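Local coordinates for superantigen-like protein SSL10 (Staphylococcus aureus subsp. aureus, PDB 6LWT) that probably inhibits classical-pathway complement activation by binding the Fc region of human IgG, and probably inhibits a late step of plasma clotting by binding prothrombin and a further coagulation factor, at residues Leu18-Tyr22 / Leu174-Leu178. Sequence-based numbering, arbitrary orientation.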
loop_
_atom_site.group_PDB
_atom_site.type_symbol
_atom_site.label_atom_id
_atom_site.label_comp_id
_atom_site.label_asym_id
_atom_site.label_seq_id
_atom_site.Cartn_x
_atom_site.Cartn_y
_atom_site.Cartn_z
ATOM N N LEU A 18 -5.904 10.593 8.268
ATOM C CA LEU A 18 -5.440 9.210 8.052
ATOM C C LEU A 18 -6.596 8.234 7.938
ATOM O O LEU A 18 -6.596 7.376 7.058
ATOM C CB LEU A 18 -4.446 8.790 9.145
ATOM C CG LEU A 18 -3.095 9.522 9.107
ATOM C CD1 LEU A 18 -2.318 9.373 10.407
ATOM C CD2 LEU A 18 -2.260 9.029 7.933
ATOM N N TYR A 19 -7.606 8.397 8.801
ATOM C CA TYR A 19 -8.795 7.566 8.752
ATOM C C TYR A 19 -9.478 7.653 7.386
ATOM O O TYR A 19 -9.835 6.639 6.773
ATOM C CB TYR A 19 -9.773 7.977 9.874
ATOM C CG TYR A 19 -11.096 7.286 9.745
ATOM C CD1 TYR A 19 -11.195 5.919 9.950
ATOM C CD2 TYR A 19 -12.244 7.990 9.403
ATOM C CE1 TYR A 19 -12.397 5.259 9.800
ATOM C CE2 TYR A 19 -13.465 7.344 9.251
ATOM C CZ TYR A 19 -13.537 5.975 9.448
ATOM O OH TYR A 19 -14.736 5.308 9.315
ATOM N N ARG A 20 -9.655 8.883 6.914
ATOM C CA ARG A 20 -10.300 9.102 5.632
ATOM C C ARG A 20 -9.455 8.537 4.482
ATOM O O ARG A 20 -9.995 7.853 3.624
ATOM C CB ARG A 20 -10.647 10.594 5.417
ATOM C CG ARG A 20 -11.711 11.170 6.367
ATOM C CD ARG A 20 -12.956 10.292 6.576
ATOM N NE ARG A 20 -13.721 10.010 5.351
ATOM C CZ ARG A 20 -14.655 10.805 4.807
ATOM N NH1 ARG A 20 -14.991 11.978 5.348
ATOM N NH2 ARG A 20 -15.265 10.420 3.691
ATOM N N TYR A 21 -8.145 8.786 4.494
ATOM C CA TYR A 21 -7.291 8.317 3.399
ATOM C C TYR A 21 -7.298 6.805 3.269
ATOM O O TYR A 21 -7.479 6.264 2.178
ATOM C CB TYR A 21 -5.861 8.818 3.562
ATOM C CG TYR A 21 -4.962 8.391 2.427
ATOM C CD1 TYR A 21 -5.001 9.048 1.193
ATOM C CD2 TYR A 21 -4.098 7.298 2.564
ATOM C CE1 TYR A 21 -4.183 8.641 0.138
ATOM C CE2 TYR A 21 -3.288 6.885 1.515
ATOM C CZ TYR A 21 -3.306 7.573 0.317
ATOM O OH TYR A 21 -2.489 7.163 -0.719
ATOM N N TYR A 22 -7.126 6.131 4.405
ATOM C CA TYR A 22 -6.992 4.680 4.449
ATOM C C TYR A 22 -8.317 3.915 4.468
ATOM O O TYR A 22 -8.307 2.689 4.509
ATOM C CB TYR A 22 -6.058 4.280 5.614
ATOM C CG TYR A 22 -4.596 4.524 5.305
ATOM C CD1 TYR A 22 -3.936 3.719 4.373
ATOM C CD2 TYR A 22 -3.866 5.552 5.927
ATOM C CE1 TYR A 22 -2.611 3.929 4.057
ATOM C CE2 TYR A 22 -2.528 5.782 5.613
ATOM C CZ TYR A 22 -1.904 4.954 4.677
ATOM O OH TYR A 22 -0.582 5.122 4.367
ATOM N N LEU A 174 2.646 4.548 11.639
ATOM C CA LEU A 174 1.204 4.767 11.542
ATOM C C LEU A 174 0.787 6.212 11.877
ATOM O O LEU A 174 -0.332 6.593 11.572
ATOM C CB LEU A 174 0.412 3.769 12.393
ATOM C CG LEU A 174 0.655 2.294 12.015
ATOM C CD1 LEU A 174 -0.025 1.415 13.042
ATOM C CD2 LEU A 174 0.152 2.016 10.611
ATOM N N ARG A 175 1.691 7.016 12.425
ATOM C CA ARG A 175 1.390 8.424 12.697
ATOM C C ARG A 175 1.363 9.314 11.445
ATOM O O ARG A 175 0.914 10.449 11.526
ATOM C CB ARG A 175 2.369 9.007 13.693
ATOM C CG ARG A 175 2.461 8.261 15.020
ATOM C CD ARG A 175 3.600 8.804 15.875
ATOM N NE ARG A 175 4.892 8.623 15.199
ATOM C CZ ARG A 175 6.052 9.104 15.637
ATOM N NH1 ARG A 175 6.123 9.781 16.780
ATOM N NH2 ARG A 175 7.155 8.897 14.929
ATOM N N SER A 176 1.835 8.820 10.307
ATOM C CA SER A 176 1.685 9.562 9.064
ATOM C C SER A 176 1.384 8.682 7.871
ATOM O O SER A 176 1.489 7.438 7.919
ATOM C CB SER A 176 2.936 10.398 8.804
ATOM O OG SER A 176 4.080 9.596 8.881
ATOM N N LYS A 177 1.024 9.347 6.781
ATOM C CA LYS A 177 0.764 8.654 5.520
ATOM C C LYS A 177 2.074 8.093 4.990
ATOM O O LYS A 177 3.127 8.694 5.180
ATOM C CB LYS A 177 0.134 9.596 4.489
ATOM C CG LYS A 177 -0.635 8.858 3.406
ATOM C CD LYS A 177 -0.750 9.595 2.063
ATOM C CE LYS A 177 -1.817 10.664 2.048
ATOM N NZ LYS A 177 -1.976 11.249 0.680
ATOM N N LEU A 178 2.029 6.941 4.320
ATOM C CA LEU A 178 3.218 6.480 3.594
ATOM C C LEU A 178 3.617 7.576 2.603
ATOM O O LEU A 178 2.759 8.153 1.965
ATOM C CB LEU A 178 2.944 5.188 2.826
ATOM C CG LEU A 178 4.123 4.555 2.090
ATOM C CD1 LEU A 178 5.181 4.067 3.059
ATOM C CD2 LEU A 178 3.643 3.392 1.244
#
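Three residues of the N-terminal helix, L18, Y21 and Y22, make the contact with the loop 174-178; their spacing of three and four residues places them on one helical face, and 292 Å² is buried between the segments, both sides summed. The polar part is a single hydrogen bond: the backbone N of L178 donates to Y22 OH at 3.2 Å, with an N-H...O angle of 177°, so it is nearly linear and lies close to the plane of the ring. The same hydroxyl is hydrogen-bonded to D137 on helix 133-148, which ties three parts of the chain together at one oxygen. Aromatic contacts centre on K177, whose side chain, bent at chi3 (m), reaches the Y21 ring. K177 CE sits 3.6 Å from the centroid of the Y21 ring and 11° off its normal, a CH-pi contact over the face, whereas K177 NZ, 4.0 Å from that centroid and 32° off the normal, makes an off-centre cation-pi interaction. E78 is shared by the pair, forming a salt bridge with K177 NZ and a hydrogen bond with Y21 OH. Van der Waals packing comes from L18, whose CB points toward the loop: L18 CD2 lies 3.5 Å from K177 N, and L18 CD1 is 3.6 Å from both L174 O and R175 O, so this leucine packs largely against backbone. The arrangement is in keeping with the two-domain superantigen fold, in which an N-terminal helix preceding the OB-fold strands packs against the C-terminal beta-grasp domain, here at the loop following strand 169-173 and beside helix 133-148.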